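Local coordinates for protein leucyl-tRNA synthetase subunit alpha (Aquifex aeolicus, PDB 3O0A) that probably hydrolyses tRNA(Leu) mischarged with non-cognate amino acids, as the CP1 editing domain of an enzyme that otherwise joins leucine to its tRNA, at residues A[44-56]-A[152-164]. Sequence-based numbering, arbitrary orientation.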
ATOM      1  N   THR A  44       3.845  -3.281   8.373  1.00 16.53           N
ATOM      2  CA  THR A  44       4.900  -2.269   8.237  1.00 17.27           C
ATOM      3  C   THR A  44       5.726  -2.130   9.503  1.00 18.21           C
ATOM      4  O   THR A  44       5.185  -2.186  10.595  1.00 18.54           O
ATOM      5  CB  THR A  44       4.330  -0.863   7.842  1.00 17.25           C
ATOM      6  OG1 THR A  44       5.411   0.075   7.715  1.00 18.29           O
ATOM      7  CG2 THR A  44       3.321  -0.344   8.864  1.00 17.20           C
ATOM      8  N   THR A  45       7.036  -1.938   9.350  1.00 18.61           N
ATOM      9  CA  THR A  45       7.889  -1.586  10.487  1.00 20.26           C
ATOM     10  C   THR A  45       7.981  -0.065  10.615  1.00 19.74           C
ATOM     11  O   THR A  45       8.704   0.452  11.469  1.00 21.02           O
ATOM     12  CB  THR A  45       9.309  -2.186  10.360  1.00 21.23           C
ATOM     13  OG1 THR A  45       9.941  -1.679   9.176  1.00 22.35           O
ATOM     14  CG2 THR A  45       9.230  -3.706  10.281  1.00 22.27           C
ATOM     15  N   ARG A  46       7.239   0.636   9.755  1.00 18.72           N
ATOM     16  CA  ARG A  46       7.234   2.101   9.727  1.00 18.36           C
ATOM     17  C   ARG A  46       5.827   2.710   9.854  1.00 17.17           C
ATOM     18  O   ARG A  46       5.405   3.498   9.000  1.00 16.78           O
ATOM     19  CB  ARG A  46       7.938   2.614   8.466  1.00 18.70           C
ATOM     20  CG  ARG A  46       9.467   2.357   8.416  1.00 20.23           C
ATOM     21  CD  ARG A  46      10.227   2.962   9.595  1.00 22.42           C
ATOM     22  NE  ARG A  46      10.041   4.408   9.740  1.00 22.08           N
ATOM     23  CZ  ARG A  46      10.714   5.340   9.065  1.00 24.03           C
ATOM     24  NH1 ARG A  46      11.633   5.006   8.159  1.00 24.98           N
ATOM     25  NH2 ARG A  46      10.466   6.624   9.299  1.00 24.04           N
ATOM     26  N   PRO A  47       5.104   2.374  10.938  1.00 16.22           N
ATOM     27  CA  PRO A  47       3.759   2.930  11.062  1.00 15.32           C
ATOM     28  C   PRO A  47       3.774   4.455  11.262  1.00 15.37           C
ATOM     29  O   PRO A  47       2.763   5.114  11.018  1.00 14.75           O
ATOM     30  CB  PRO A  47       3.203   2.196  12.284  1.00 15.65           C
ATOM     31  CG  PRO A  47       4.413   1.892  13.114  1.00 16.47           C
ATOM     32  CD  PRO A  47       5.451   1.530  12.097  1.00 17.12           C
ATOM     33  N   ASP A  48       4.922   4.999  11.685  1.00 16.08           N
ATOM     34  CA  ASP A  48       5.120   6.445  11.791  1.00 16.79           C
ATOM     35  C   ASP A  48       4.973   7.177  10.450  1.00 16.83           C
ATOM     36  O   ASP A  48       4.773   8.390  10.431  1.00 17.57           O
ATOM     37  CB  ASP A  48       6.482   6.786  12.441  1.00 18.01           C
ATOM     38  CG  ASP A  48       7.676   6.145  11.719  1.00 19.00           C
ATOM     39  OD1 ASP A  48       7.569   5.018  11.183  1.00 17.65           O
ATOM     40  OD2 ASP A  48       8.750   6.768  11.713  1.00 21.74           O
ATOM     41  N   THR A  49       5.048   6.429   9.347  1.00 16.23           N
ATOM     42  CA  THR A  49       4.983   6.992   7.992  1.00 16.20           C
ATOM     43  C   THR A  49       3.625   6.787   7.296  1.00 14.43           C
ATOM     44  O   THR A  49       3.480   7.099   6.103  1.00 14.86           O
ATOM     45  CB  THR A  49       6.104   6.428   7.083  1.00 16.49           C
ATOM     46  OG1 THR A  49       5.878   5.037   6.810  1.00 17.23           O
ATOM     47  CG2 THR A  49       7.486   6.621   7.737  1.00 19.44           C
ATOM     48  N   VAL A  50       2.636   6.280   8.034  1.00 13.71           N
ATOM     49  CA  VAL A  50       1.365   5.867   7.414  1.00 12.50           C
ATOM     50  C   VAL A  50       0.662   7.025   6.677  1.00 13.01           C
ATOM     51  O   VAL A  50       0.013   6.818   5.647  1.00 12.39           O
ATOM     52  CB  VAL A  50       0.417   5.177   8.439  1.00 12.39           C
ATOM     53  CG1 VAL A  50      -0.068   6.172   9.488  1.00 12.54           C
ATOM     54  CG2 VAL A  50      -0.793   4.489   7.707  1.00 12.48           C
ATOM     55  N   PHE A  51       0.804   8.249   7.191  1.00 13.77           N
ATOM     56  CA  PHE A  51       0.166   9.388   6.527  1.00 14.44           C
ATOM     57  C   PHE A  51       0.821   9.683   5.179  1.00 15.49           C
ATOM     58  O   PHE A  51       0.254  10.401   4.355  1.00 16.55           O
ATOM     59  CB  PHE A  51       0.178  10.632   7.418  1.00 14.83           C
ATOM     60  CG  PHE A  51      -0.787  10.559   8.575  1.00 14.62           C
ATOM     61  CD1 PHE A  51      -0.441   9.888   9.746  1.00 13.65           C
ATOM     62  CD2 PHE A  51      -2.040  11.182   8.497  1.00 14.94           C
ATOM     63  CE1 PHE A  51      -1.332   9.819  10.836  1.00 13.97           C
ATOM     64  CE2 PHE A  51      -2.940  11.133   9.580  1.00 14.63           C
ATOM     65  CZ  PHE A  51      -2.587  10.443  10.755  1.00 13.80           C
ATOM     66  N   GLY A  52       2.008   9.118   4.963  1.00 15.47           N
ATOM     67  CA  GLY A  52       2.773   9.354   3.738  1.00 15.98           C
ATOM     68  C   GLY A  52       2.569   8.289   2.685  1.00 15.34           C
ATOM     69  O   GLY A  52       3.211   8.324   1.637  1.00 16.42           O
ATOM     70  N   ALA A  53       1.663   7.347   2.952  1.00 14.54           N
ATOM     71  CA  ALA A  53       1.365   6.300   1.976  1.00 14.29           C
ATOM     72  C   ALA A  53       0.643   6.910   0.785  1.00 14.86           C
ATOM     73  O   ALA A  53      -0.421   7.512   0.935  1.00 15.87           O
ATOM     74  CB  ALA A  53       0.546   5.153   2.613  1.00 13.66           C
ATOM     75  N   THR A  54       1.249   6.793  -0.392  1.00 14.92           N
ATOM     76  CA  THR A  54       0.644   7.358  -1.608  1.00 15.67           C
ATOM     77  C   THR A  54       0.196   6.289  -2.601  1.00 14.58           C
ATOM     78  O   THR A  54      -0.387   6.608  -3.655  1.00 14.38           O
ATOM     79  CB  THR A  54       1.589   8.358  -2.299  1.00 16.13           C
ATOM     80  OG1 THR A  54       2.785   7.688  -2.705  1.00 17.70           O
ATOM     81  CG2 THR A  54       1.947   9.501  -1.353  1.00 18.03           C
ATOM     82  N   PHE A  55       0.511   5.030  -2.282  1.00 13.30           N
ATOM     83  CA  PHE A  55      -0.007   3.875  -3.012  1.00 12.53           C
ATOM     84  C   PHE A  55       0.201   2.600  -2.203  1.00 12.44           C
ATOM     85  O   PHE A  55       0.915   2.610  -1.188  1.00 11.66           O
ATOM     86  CB  PHE A  55       0.589   3.770  -4.445  1.00 13.22           C
ATOM     87  CG  PHE A  55       2.091   3.644  -4.509  1.00 14.00           C
ATOM     88  CD1 PHE A  55       2.920   4.756  -4.329  1.00 16.92           C
ATOM     89  CD2 PHE A  55       2.676   2.427  -4.850  1.00 14.54           C
ATOM     90  CE1 PHE A  55       4.309   4.639  -4.433  1.00 15.94           C
ATOM     91  CE2 PHE A  55       4.064   2.299  -4.956  1.00 16.41           C
ATOM     92  CZ  PHE A  55       4.880   3.410  -4.742  1.00 16.97           C
ATOM     93  N   VAL A  56      -0.481   1.536  -2.628  1.00 11.18           N
ATOM     94  CA  VAL A  56      -0.393   0.223  -2.015  1.00 11.70           C
ATOM     95  C   VAL A  56       0.094  -0.748  -3.077  1.00 11.98           C
ATOM     96  O   VAL A  56      -0.315  -0.641  -4.236  1.00 12.06           O
ATOM     97  CB  VAL A  56      -1.788  -0.199  -1.478  1.00 10.99           C
ATOM     98  CG1 VAL A  56      -1.819  -1.664  -1.025  1.00 11.67           C
ATOM     99  CG2 VAL A  56      -2.209   0.732  -0.331  1.00 11.92           C
ATOM    100  N   PHE A 152      10.167   2.973  -7.461  1.00 23.58           N
ATOM    101  CA  PHE A 152       8.932   2.585  -8.126  1.00 21.79           C
ATOM    102  C   PHE A 152       8.102   3.810  -8.499  1.00 21.33           C
ATOM    103  O   PHE A 152       7.589   3.892  -9.616  1.00 20.86           O
ATOM    104  CB  PHE A 152       8.108   1.626  -7.265  1.00 20.43           C
ATOM    105  CG  PHE A 152       6.987   0.955  -8.022  1.00 20.34           C
ATOM    106  CD1 PHE A 152       7.231  -0.195  -8.773  1.00 20.61           C
ATOM    107  CD2 PHE A 152       5.694   1.479  -7.993  1.00 20.40           C
ATOM    108  CE1 PHE A 152       6.196  -0.817  -9.482  1.00 19.16           C
ATOM    109  CE2 PHE A 152       4.654   0.862  -8.699  1.00 20.74           C
ATOM    110  CZ  PHE A 152       4.910  -0.286  -9.438  1.00 19.20           C
ATOM    111  N   ALA A 153       7.980   4.759  -7.570  1.00 21.46           N
ATOM    112  CA  ALA A 153       7.205   5.980  -7.808  1.00 22.04           C
ATOM    113  C   ALA A 153       7.804   6.823  -8.934  1.00 24.31           C
ATOM    114  O   ALA A 153       7.070   7.419  -9.720  1.00 24.41           O
ATOM    115  CB  ALA A 153       7.070   6.807  -6.521  1.00 22.42           C
ATOM    116  N   LYS A 154       9.133   6.862  -8.996  1.00 25.77           N
ATOM    117  CA  LYS A 154       9.847   7.579 -10.052  1.00 28.44           C
ATOM    118  C   LYS A 154       9.512   6.997 -11.428  1.00 28.17           C
ATOM    119  O   LYS A 154       9.213   7.739 -12.375  1.00 29.19           O
ATOM    120  CB  LYS A 154      11.357   7.525  -9.803  1.00 29.71           C
ATOM    121  CG  LYS A 154      12.167   8.360 -10.775  1.00 33.65           C
ATOM    122  CD  LYS A 154      13.664   8.107 -10.638  1.00 37.90           C
ATOM    123  CE  LYS A 154      14.457   8.989 -11.584  1.00 41.38           C
ATOM    124  NZ  LYS A 154      14.382  10.422 -11.190  1.00 44.26           N
ATOM    125  N   LYS A 155       9.566   5.670 -11.525  1.00 27.42           N
ATOM    126  CA  LYS A 155       9.299   4.962 -12.778  1.00 27.55           C
ATOM    127  C   LYS A 155       7.853   5.142 -13.236  1.00 26.61           C
ATOM    128  O   LYS A 155       7.597   5.377 -14.419  1.00 27.19           O
ATOM    129  CB  LYS A 155       9.646   3.472 -12.639  1.00 27.29           C
ATOM    130  CG  LYS A 155       9.214   2.559 -13.809  1.00 28.11           C
ATOM    131  CD  LYS A 155       9.821   2.938 -15.139  1.00 34.48           C
ATOM    132  CE  LYS A 155       9.144   2.169 -16.269  1.00 36.04           C
ATOM    133  NZ  LYS A 155       9.678   2.541 -17.614  1.00 40.04           N
ATOM    134  N   TYR A 156       6.908   5.041 -12.303  1.00 25.16           N
ATOM    135  CA  TYR A 156       5.498   5.043 -12.680  1.00 24.33           C
ATOM    136  C   TYR A 156       4.731   6.328 -12.359  1.00 24.84           C
ATOM    137  O   TYR A 156       3.502   6.333 -12.366  1.00 24.43           O
ATOM    138  CB  TYR A 156       4.790   3.804 -12.108  1.00 22.27           C
ATOM    139  CG  TYR A 156       5.260   2.510 -12.733  1.00 20.96           C
ATOM    140  CD1 TYR A 156       4.836   2.130 -14.013  1.00 20.20           C
ATOM    141  CD2 TYR A 156       6.122   1.658 -12.049  1.00 19.74           C
ATOM    142  CE1 TYR A 156       5.265   0.935 -14.594  1.00 19.67           C
ATOM    143  CE2 TYR A 156       6.554   0.452 -12.621  1.00 19.81           C
ATOM    144  CZ  TYR A 156       6.118   0.103 -13.890  1.00 20.79           C
ATOM    145  OH  TYR A 156       6.547  -1.070 -14.460  1.00 21.26           O
ATOM    146  N   ASP A 157       5.459   7.412 -12.096  1.00 26.89           N
ATOM    147  CA  ASP A 157       4.849   8.743 -11.906  1.00 28.43           C
ATOM    148  C   ASP A 157       3.830   8.804 -10.753  1.00 27.27           C
ATOM    149  O   ASP A 157       2.736   9.361 -10.898  1.00 27.62           O
ATOM    150  CB  ASP A 157       4.235   9.244 -13.229  1.00 30.15           C
ATOM    151  CG  ASP A 157       3.741  10.684 -13.152  1.00 33.92           C
ATOM    152  OD1 ASP A 157       4.357  11.503 -12.432  1.00 38.57           O
ATOM    153  OD2 ASP A 157       2.725  10.993 -13.818  1.00 37.21           O
ATOM    154  N   LEU A 158       4.204   8.233  -9.608  1.00 25.79           N
ATOM    155  CA  LEU A 158       3.358   8.249  -8.409  1.00 24.71           C
ATOM    156  C   LEU A 158       3.784   9.353  -7.418  1.00 25.17           C
ATOM    157  O   LEU A 158       4.959   9.713  -7.371  1.00 25.42           O
ATOM    158  CB  LEU A 158       3.347   6.859  -7.756  1.00 23.25           C
ATOM    159  CG  LEU A 158       2.810   5.738  -8.672  1.00 22.67           C
ATOM    160  CD1 LEU A 158       3.165   4.359  -8.151  1.00 20.77           C
ATOM    161  CD2 LEU A 158       1.296   5.864  -8.895  1.00 23.27           C
ATOM    162  N   PRO A 159       2.816   9.913  -6.656  1.00 24.77           N
ATOM    163  CA  PRO A 159       3.062  11.017  -5.732  1.00 25.38           C
ATOM    164  C   PRO A 159       4.062  10.714  -4.620  1.00 25.32           C
ATOM    165  O   PRO A 159       4.119   9.593  -4.104  1.00 24.30           O
ATOM    166  CB  PRO A 159       1.679  11.285  -5.133  1.00 24.98           C
ATOM    167  CG  PRO A 159       0.732  10.768  -6.130  1.00 24.08           C
ATOM    168  CD  PRO A 159       1.389   9.547  -6.663  1.00 24.18           C
ATOM    169  N   ILE A 160       4.843  11.731  -4.271  1.00 26.07           N
ATOM    170  CA  ILE A 160       5.765  11.658  -3.153  1.00 26.33           C
ATOM    171  C   ILE A 160       5.213  12.601  -2.086  1.00 25.98           C
ATOM    172  O   ILE A 160       4.931  13.767  -2.365  1.00 26.69           O
ATOM    173  CB  ILE A 160       7.209  12.047  -3.562  1.00 27.89           C
ATOM    174  CG1 ILE A 160       7.639  11.273  -4.815  1.00 28.64           C
ATOM    175  CG2 ILE A 160       8.181  11.796  -2.406  1.00 28.52           C
ATOM    176  CD1 ILE A 160       8.853  11.872  -5.550  1.00 30.16           C
ATOM    177  N   LYS A 161       5.030  12.082  -0.872  1.00 24.02           N
ATOM    178  CA  LYS A 161       4.474  12.869   0.230  1.00 23.49           C
ATOM    179  C   LYS A 161       5.367  12.760   1.466  1.00 22.65           C
ATOM    180  O   LYS A 161       5.527  11.679   2.031  1.00 21.22           O
ATOM    181  CB  LYS A 161       3.052  12.395   0.548  1.00 22.46           C
ATOM    182  CG  LYS A 161       2.339  13.140   1.674  1.00 24.61           C
ATOM    183  CD  LYS A 161       0.949  12.542   1.830  1.00 26.31           C
ATOM    184  CE  LYS A 161       0.117  13.256   2.864  1.00 27.11           C
ATOM    185  NZ  LYS A 161      -1.183  12.532   3.012  1.00 27.37           N
ATOM    186  N   VAL A 162       5.950  13.880   1.875  1.00 22.85           N
ATOM    187  CA  VAL A 162       6.832  13.894   3.043  1.00 23.00           C
ATOM    188  C   VAL A 162       6.026  13.886   4.341  1.00 22.21           C
ATOM    189  O   VAL A 162       5.127  14.709   4.516  1.00 22.07           O
ATOM    190  CB  VAL A 162       7.796  15.106   3.027  1.00 24.58           C
ATOM    191  CG1 VAL A 162       8.729  15.060   4.235  1.00 25.36           C
ATOM    192  CG2 VAL A 162       8.602  15.121   1.729  1.00 25.40           C
ATOM    193  N   VAL A 163       6.347  12.946   5.232  1.00 21.56           N
ATOM    194  CA  VAL A 163       5.719  12.885   6.562  1.00 21.37           C
ATOM    195  C   VAL A 163       6.702  12.827   7.736  1.00 22.25           C
ATOM    196  O   VAL A 163       6.306  13.034   8.872  1.00 21.97           O
ATOM    197  CB  VAL A 163       4.683  11.733   6.692  1.00 19.76           C
ATOM    198  CG1 VAL A 163       3.452  12.036   5.864  1.00 18.71           C
ATOM    199  CG2 VAL A 163       5.302  10.384   6.317  1.00 19.19           C
ATOM    200  N   VAL A 164       7.966  12.530   7.456  1.00 24.01           N
ATOM    201  CA  VAL A 164       9.018  12.535   8.469  1.00 25.92           C
ATOM    202  C   VAL A 164      10.062  13.549   8.027  1.00 28.72           C
ATOM    203  O   VAL A 164      10.795  13.325   7.064  1.00 28.81           O
ATOM    204  CB  VAL A 164       9.664  11.136   8.669  1.00 25.54           C
ATOM    205  CG1 VAL A 164      10.810  11.211   9.679  1.00 26.45           C
ATOM    206  CG2 VAL A 164       8.618  10.110   9.130  1.00 24.49           C
TER
HETATM  207  O   HOH W   1       5.509   9.435   0.450  1.00 18.17           O
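Lys161, on the extended chain after helix 147-156, reaches the carbonyl of Phe51 near the end of the 3-10 segment 47-52. Its CB packs against Thr54 CG2 at 3.6 Å; CG continues anti to the backbone N (chi1 -179°), and with the remaining torsions also near 180° the chain runs straight, bringing CD to 3.4 Å from Phe51 O and close to the CA of Gly52. CE comes to 3.2 Å from Phe51 O, and NZ hydrogen-bonds to Phe51 O at 2.9 Å, with a C=O...N angle of 165° that places the donor almost in line with the carbonyl. Glu120 forms a salt bridge with the same ammonium.

Two further polar links tie the segments. Thr54 OG1 donates to Pro159 O over 2.7 Å, from a position tilted 29° from the carbonyl plane. A water accepts from Lys161 N and donates to Gly52 O.

Apolar packing lies on either side of these links. Val163 CG1 presses on the backbone of Gly52, 3.5 Å from its CA, a tight fit. Beyond Thr54, Leu158 CD1 stands 3.6 Å above the centroid of the Phe55 ring, a CH-pi contact almost on the ring normal. The Phe152 ring is displaced from that of Phe55, their centroids 5.8 Å apart, and meets it through CD2, which touches Phe55 CE2.

The contact thus joins the turn leading into strand 55-58 of the mixed sheet to the helix 147-156 and its exit, within the editing domain. Chemically, a lysine, a threonine and a water satisfy three backbone carbonyls, so main-chain polarity is met where the flanking side chains are largely buried.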